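PDB 3TQT: D-alanine--D-alanine ligase from Coxiella burnetii, which catalyses the ATP-dependent joining of two D-alanines into D-alanyl-D-alanine, a building block of bacterial peptidoglycan, with magnesium or manganese as cofactor. Local coordinates for residues A[86-89]-A[95-98]; A[43-46]-A[50-53]; A[118-121]-A[126-129]. All coordinates share one frame; numbering follows the deposited sequence.

Contact 1: A[86-89]-A[95-98]; sequences PWQS and RRYS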
# COMPACT_ATOMS: atom_id res chain seq x y z
N PRO A 86 -0.88 -13.59 -17.94
CA PRO A 86 -0.00 -12.52 -17.48
C PRO A 86 1.48 -12.86 -17.55
O PRO A 86 2.29 -11.94 -17.55
CB PRO A 86 -0.43 -12.34 -16.03
CG PRO A 86 -0.90 -13.69 -15.61
CD PRO A 86 -1.57 -14.26 -16.83
N TRP A 87 1.83 -14.15 -17.60
CA TRP A 87 3.22 -14.57 -17.57
C TRP A 87 3.70 -14.87 -18.97
O TRP A 87 3.01 -15.57 -19.73
CB TRP A 87 3.40 -15.83 -16.73
CG TRP A 87 2.64 -15.86 -15.46
CD1 TRP A 87 1.89 -16.89 -14.98
CD2 TRP A 87 2.54 -14.80 -14.49
NE1 TRP A 87 1.35 -16.55 -13.75
CE2 TRP A 87 1.73 -15.28 -13.44
CE3 TRP A 87 3.06 -13.51 -14.41
CZ2 TRP A 87 1.42 -14.50 -12.33
CZ3 TRP A 87 2.77 -12.74 -13.29
CH2 TRP A 87 1.95 -13.24 -12.27
N GLN A 88 4.87 -14.36 -19.31
CA GLN A 88 5.38 -14.54 -20.66
C GLN A 88 6.79 -15.07 -20.60
O GLN A 88 7.64 -14.50 -19.95
CB GLN A 88 5.38 -13.22 -21.42
CG GLN A 88 5.87 -13.33 -22.85
CD GLN A 88 5.66 -12.06 -23.63
OE1 GLN A 88 4.60 -11.43 -23.53
NE2 GLN A 88 6.66 -11.66 -24.40
N SER A 89 7.04 -16.17 -21.30
CA SER A 89 8.37 -16.78 -21.29
C SER A 89 9.37 -15.88 -21.99
O SER A 89 9.03 -15.19 -22.95
CB SER A 89 8.32 -18.16 -21.96
OG SER A 89 7.79 -18.06 -23.27
N ARG A 95 5.88 -17.45 -25.49
CA ARG A 95 4.87 -18.35 -24.93
C ARG A 95 4.26 -17.77 -23.65
O ARG A 95 4.96 -17.59 -22.66
CB ARG A 95 5.48 -19.72 -24.65
CG ARG A 95 4.47 -20.84 -24.51
CD ARG A 95 4.33 -21.30 -23.06
NE ARG A 95 2.94 -21.32 -22.61
CZ ARG A 95 2.25 -22.42 -22.34
NH1 ARG A 95 2.82 -23.61 -22.46
NH2 ARG A 95 0.99 -22.33 -21.93
N ARG A 96 2.96 -17.49 -23.65
CA ARG A 96 2.31 -16.94 -22.47
C ARG A 96 1.57 -17.99 -21.65
O ARG A 96 1.12 -19.00 -22.19
CB ARG A 96 1.38 -15.78 -22.84
CG ARG A 96 2.14 -14.52 -23.27
CD ARG A 96 1.20 -13.36 -23.57
NE ARG A 96 1.93 -12.20 -24.07
CZ ARG A 96 1.37 -11.06 -24.45
NH1 ARG A 96 0.05 -10.91 -24.40
NH2 ARG A 96 2.12 -10.05 -24.89
N TYR A 97 1.48 -17.77 -20.34
CA TYR A 97 0.88 -18.74 -19.44
C TYR A 97 -0.27 -18.11 -18.70
O TYR A 97 -0.18 -16.97 -18.24
CB TYR A 97 1.88 -19.23 -18.40
CG TYR A 97 3.12 -19.90 -18.95
CD1 TYR A 97 3.27 -21.28 -18.87
CD2 TYR A 97 4.14 -19.16 -19.52
CE1 TYR A 97 4.41 -21.89 -19.36
CE2 TYR A 97 5.27 -19.76 -20.01
CZ TYR A 97 5.40 -21.13 -19.93
OH TYR A 97 6.54 -21.73 -20.42
N SER A 98 -1.34 -18.89 -18.56
CA SER A 98 -2.57 -18.45 -17.93
C SER A 98 -2.42 -18.35 -16.43
O SER A 98 -1.65 -19.08 -15.82
CB SER A 98 -3.67 -19.47 -18.21
OG SER A 98 -3.99 -19.49 -19.58
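P86 meets the second strand just before pairing begins, its CD resting 3.4 Å from the carbonyl O of Y97. Its ring also serves its own neighbour, since CG sits over the centre of one face of the W87 indole. At W87 the antiparallel ladder proper starts: Y97 N donates to W87 O over 2.7 Å, and the same oxygen takes a CA-H contact from R96. The side chains of W87 and Y97 leave on the same face of the sheet and cross at about a right angle, touching mainly through their CB atoms, while W87 NE1 is engaged by S8 OG. Q88 faces R96 in a non-hydrogen-bonded backbone pair, its side chain on the other face. Its chain is extended, with CG anti to the backbone N (chi1 -178°), and this carries OE1 to the edge of the guanidinium, where R96 NE donates to Q88 OE1 at 2.8 Å and NH2 adds a weak bond. NE lies above the amide plane, off the lone pairs, although the two flat groups are only 23° apart; the far nitrogen, R96 NH1, is bridged to D82. S89 then grips R95 O twice. S89 N donates nearly straight to R95 O (2.9 Å, 171°), and its OG comes in the carbonyl plane, on a lone pair. Beyond it, R95 bends back so that NE lies 3.5 Å above the centre of the Y97 ring while donating to R96 O. Ladder, paired faces and short connection make this a beta hairpin, the outermost strand pair, within this chain, at one side of the mixed sheet of the N-terminal domain.

Contact 2: A[43-46]-A[50-53]; sequences FIDH and WYLI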
# COMPACT_ATOMS: atom_id res chain seq x y z
N PHE A 43 8.70 -18.60 -9.19
CA PHE A 43 9.80 -18.44 -8.26
C PHE A 43 10.52 -17.12 -8.53
O PHE A 43 10.92 -16.84 -9.65
CB PHE A 43 10.79 -19.60 -8.41
CG PHE A 43 11.99 -19.50 -7.52
CD1 PHE A 43 11.84 -19.43 -6.14
CD2 PHE A 43 13.28 -19.47 -8.05
CE1 PHE A 43 12.94 -19.35 -5.31
CE2 PHE A 43 14.38 -19.39 -7.23
CZ PHE A 43 14.22 -19.33 -5.85
N ILE A 44 10.67 -16.31 -7.48
CA ILE A 44 11.44 -15.09 -7.57
C ILE A 44 12.73 -15.34 -6.82
O ILE A 44 12.70 -15.61 -5.63
CB ILE A 44 10.70 -13.92 -6.89
CG1 ILE A 44 9.30 -13.77 -7.50
CG2 ILE A 44 11.52 -12.63 -6.98
CD1 ILE A 44 8.47 -12.66 -6.89
N ASP A 45 13.86 -15.27 -7.52
CA ASP A 45 15.12 -15.56 -6.86
C ASP A 45 15.63 -14.38 -6.05
O ASP A 45 14.94 -13.36 -5.89
CB ASP A 45 16.17 -16.06 -7.85
CG ASP A 45 16.65 -14.98 -8.81
OD1 ASP A 45 16.39 -13.78 -8.55
OD2 ASP A 45 17.32 -15.33 -9.80
N HIS A 46 16.84 -14.51 -5.53
CA HIS A 46 17.37 -13.52 -4.60
C HIS A 46 17.70 -12.17 -5.23
O HIS A 46 17.79 -11.16 -4.53
CB HIS A 46 18.57 -14.08 -3.84
CG HIS A 46 18.20 -15.05 -2.77
ND1 HIS A 46 17.50 -14.68 -1.64
CD2 HIS A 46 18.42 -16.38 -2.66
CE1 HIS A 46 17.30 -15.74 -0.88
NE2 HIS A 46 17.85 -16.79 -1.47
N TRP A 50 12.32 -13.66 -12.13
CA TRP A 50 11.15 -14.52 -12.04
C TRP A 50 11.26 -15.74 -12.94
O TRP A 50 11.70 -15.65 -14.09
CB TRP A 50 9.89 -13.76 -12.45
CG TRP A 50 9.44 -12.72 -11.49
CD1 TRP A 50 10.23 -11.88 -10.76
CD2 TRP A 50 8.08 -12.40 -11.16
NE1 TRP A 50 9.44 -11.05 -9.99
CE2 TRP A 50 8.13 -11.35 -10.22
CE3 TRP A 50 6.84 -12.90 -11.56
CZ2 TRP A 50 6.96 -10.80 -9.66
CZ3 TRP A 50 5.69 -12.35 -11.02
CH2 TRP A 50 5.76 -11.31 -10.08
N TYR A 51 10.82 -16.87 -12.42
CA TYR A 51 10.83 -18.11 -13.16
C TYR A 51 9.48 -18.78 -12.98
O TYR A 51 8.87 -18.68 -11.92
CB TYR A 51 11.93 -19.03 -12.67
CG TYR A 51 13.33 -18.44 -12.71
CD1 TYR A 51 14.14 -18.60 -13.83
CD2 TYR A 51 13.83 -17.73 -11.63
CE1 TYR A 51 15.41 -18.07 -13.87
CE2 TYR A 51 15.12 -17.20 -11.66
CZ TYR A 51 15.90 -17.38 -12.78
OH TYR A 51 17.16 -16.85 -12.84
N LEU A 52 9.01 -19.46 -14.02
CA LEU A 52 7.78 -20.20 -13.89
C LEU A 52 8.04 -21.70 -13.93
O LEU A 52 8.74 -22.19 -14.81
CB LEU A 52 6.80 -19.82 -14.99
CG LEU A 52 5.40 -20.42 -14.88
CD1 LEU A 52 4.39 -19.41 -15.45
CD2 LEU A 52 5.31 -21.73 -15.61
N ILE A 53 7.45 -22.41 -12.98
CA ILE A 53 7.51 -23.87 -12.94
C ILE A 53 6.11 -24.40 -13.19
O ILE A 53 5.21 -24.18 -12.37
CB ILE A 53 8.02 -24.33 -11.56
CG1 ILE A 53 9.41 -23.76 -11.30
CG2 ILE A 53 8.01 -25.85 -11.46
CD1 ILE A 53 9.77 -23.64 -9.82
O HOH W 1 18.30 -17.64 -10.08
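I44 lies flat against the indole of W50, the two side chains running side by side as a non-hydrogen-bonded pair of a beta hairpin formed by strands 37-44 and 50-53. I44 CG1 makes a CH-pi contact, 3.8 Å from the centroid of the five-membered ring of W50 and 12° off its normal. Because CG1 is anti to the carbonyl carbon (chi1 -55°) and the chain then runs extended, CD1 travels on across the same ring system and reaches W50 CE2 at 3.6 Å. The indole also stacks with F80 of the second subunit, which makes this apolar centre part of the interface between the two subunits. On the reverse face of the sheet F43 and Y51 point the same way, their rings meeting through CD2 and CD2 at 4.0 Å, and helix 64-70 packs on both through V68. I53 CD1 makes a looser contact with F43 CB. Between the two faces, the backbones of F43 and Y51 exchange a reciprocal pair of hydrogen bonds: F43 N donates to Y51 O over 2.7 Å, and Y51 N to F43 O over 2.8 Å. F43 O also receives a CA-H contact from W50. Toward the turn the apolar packing gives way to polar groups. D45 brings its carboxylate to the edge of the Y51 ring, with the two planes 64° apart; its OD2 is in a salt bridge with R49, and its OD1 accepts from V47 N within the turn. One water closes the polar edge, donating to D45 OD2 at 2.5 Å and hydrogen-bonded to Y51 OH at 3.1 Å.

Contact 3: A[118-121]-A[126-129]; sequences GLLE and PYVG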
# COMPACT_ATOMS: atom_id res chain seq x y z
N GLY A 118 0.71 -4.81 -5.63
CA GLY A 118 0.61 -3.70 -6.57
C GLY A 118 0.81 -4.13 -8.02
O GLY A 118 0.10 -3.67 -8.92
N LEU A 119 1.79 -5.00 -8.24
CA LEU A 119 2.03 -5.55 -9.56
C LEU A 119 0.81 -6.33 -10.02
O LEU A 119 0.37 -6.22 -11.17
CB LEU A 119 3.27 -6.45 -9.57
CG LEU A 119 3.50 -7.20 -10.88
CD1 LEU A 119 3.37 -6.23 -12.06
CD2 LEU A 119 4.86 -7.89 -10.87
N LEU A 120 0.25 -7.11 -9.10
CA LEU A 120 -0.90 -7.94 -9.42
C LEU A 120 -2.12 -7.09 -9.73
O LEU A 120 -2.92 -7.46 -10.60
CB LEU A 120 -1.18 -8.94 -8.30
CG LEU A 120 -0.07 -9.97 -8.05
CD1 LEU A 120 -0.42 -10.82 -6.86
CD2 LEU A 120 0.15 -10.83 -9.30
N GLU A 121 -2.27 -5.96 -9.04
CA GLU A 121 -3.32 -5.01 -9.38
C GLU A 121 -3.11 -4.45 -10.78
O GLU A 121 -4.05 -4.31 -11.55
CB GLU A 121 -3.39 -3.86 -8.38
CG GLU A 121 -3.79 -4.26 -6.99
CD GLU A 121 -5.27 -4.53 -6.86
OE1 GLU A 121 -6.02 -4.27 -7.82
OE2 GLU A 121 -5.68 -5.01 -5.78
N PRO A 126 -6.79 -11.55 -10.22
CA PRO A 126 -7.27 -11.86 -8.87
C PRO A 126 -6.11 -12.40 -8.05
O PRO A 126 -5.26 -13.12 -8.59
CB PRO A 126 -8.32 -12.96 -9.10
CG PRO A 126 -8.68 -12.86 -10.57
CD PRO A 126 -7.43 -12.39 -11.25
N TYR A 127 -6.04 -12.06 -6.77
CA TYR A 127 -5.00 -12.62 -5.93
C TYR A 127 -5.46 -12.79 -4.49
O TYR A 127 -6.32 -12.05 -3.99
CB TYR A 127 -3.71 -11.79 -6.00
CG TYR A 127 -3.86 -10.37 -5.52
CD1 TYR A 127 -3.60 -10.04 -4.19
CD2 TYR A 127 -4.24 -9.36 -6.39
CE1 TYR A 127 -3.73 -8.75 -3.74
CE2 TYR A 127 -4.38 -8.06 -5.95
CZ TYR A 127 -4.11 -7.76 -4.64
OH TYR A 127 -4.25 -6.47 -4.21
N VAL A 128 -4.88 -13.78 -3.83
CA VAL A 128 -5.26 -14.11 -2.47
C VAL A 128 -4.75 -13.09 -1.46
O VAL A 128 -3.63 -12.58 -1.56
CB VAL A 128 -4.76 -15.50 -2.11
CG1 VAL A 128 -4.91 -15.75 -0.59
CG2 VAL A 128 -5.51 -16.54 -2.94
N GLY A 129 -5.60 -12.79 -0.48
CA GLY A 129 -5.15 -12.04 0.69
C GLY A 129 -5.28 -10.53 0.60
O GLY A 129 -6.02 -10.00 -0.23
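Two neighbours on one helix, L120 and E121, meet the single ring of Y127 in contrasting ways. L120 crosses it obliquely: its CD1 reaches the root of the side chain, 3.5 Å from Y127 CB, while its CB approaches the ring at Y127 CD2, 3.6 Å away. Aliphatic carbon thus follows one side of the tyrosine from CB outward. E121 takes the far end. Its carboxylate stands almost perpendicular to the ring, the planes 87° apart, with CD lying in the ring plane at the edge. The hydroxyl is the donor here, Y127 OH giving a short hydrogen bond of 2.6 Å to E121 OE2. That oxygen is met on its anti side, 22° out of the carboxylate plane. A bend at chi2 turns the carboxylate back toward the hydroxyl, with E121 CD 3.4 Å from Y127 OH. Y127, for its part, has CG between its backbone N and carbonyl carbon (chi1 62°), a rotamer that turns the ring out of the extended loop toward the helix. The combination fixes the ring at both ends, by apolar packing near CB and by a polar bond at the hydroxyl. R354 reinforces it through a cation-pi contact with the ring and a hydrogen bond to Y127 O, and its long, weak ion pair with E121 OE2 may add some electrostatic balance. The arrangement joins helix 115-122 to the loop leading into helix 132-139; strand 101-104 lies against L120 and, through V102, hydrogen-bonds to the backbone of P126 and V128, and the long C-terminal helix 340-370 supplies R354 and packs on the loop.

From the N terminus, contact 2 comes first, closing the five-residue loop between strands 37-44 and 50-53. Contact 1 follows, closing a second hairpin between 87-89 and 96-97, and contact 3 bends the chain back after helix 115-122. The three are in series along the chain, with no nesting or crossing. Contacts 1 and 2 share the mixed sheet, strand 74-78 lying between their hairpins, and W87 packs on both W50 and L52. Contact 3 joins them from the helical layer: L119 reaches W50 and L120 reaches W87. Together they tie sheet to helix within the N-terminal domain, and contact 3 extends the connection to the C-terminal helix 340-370.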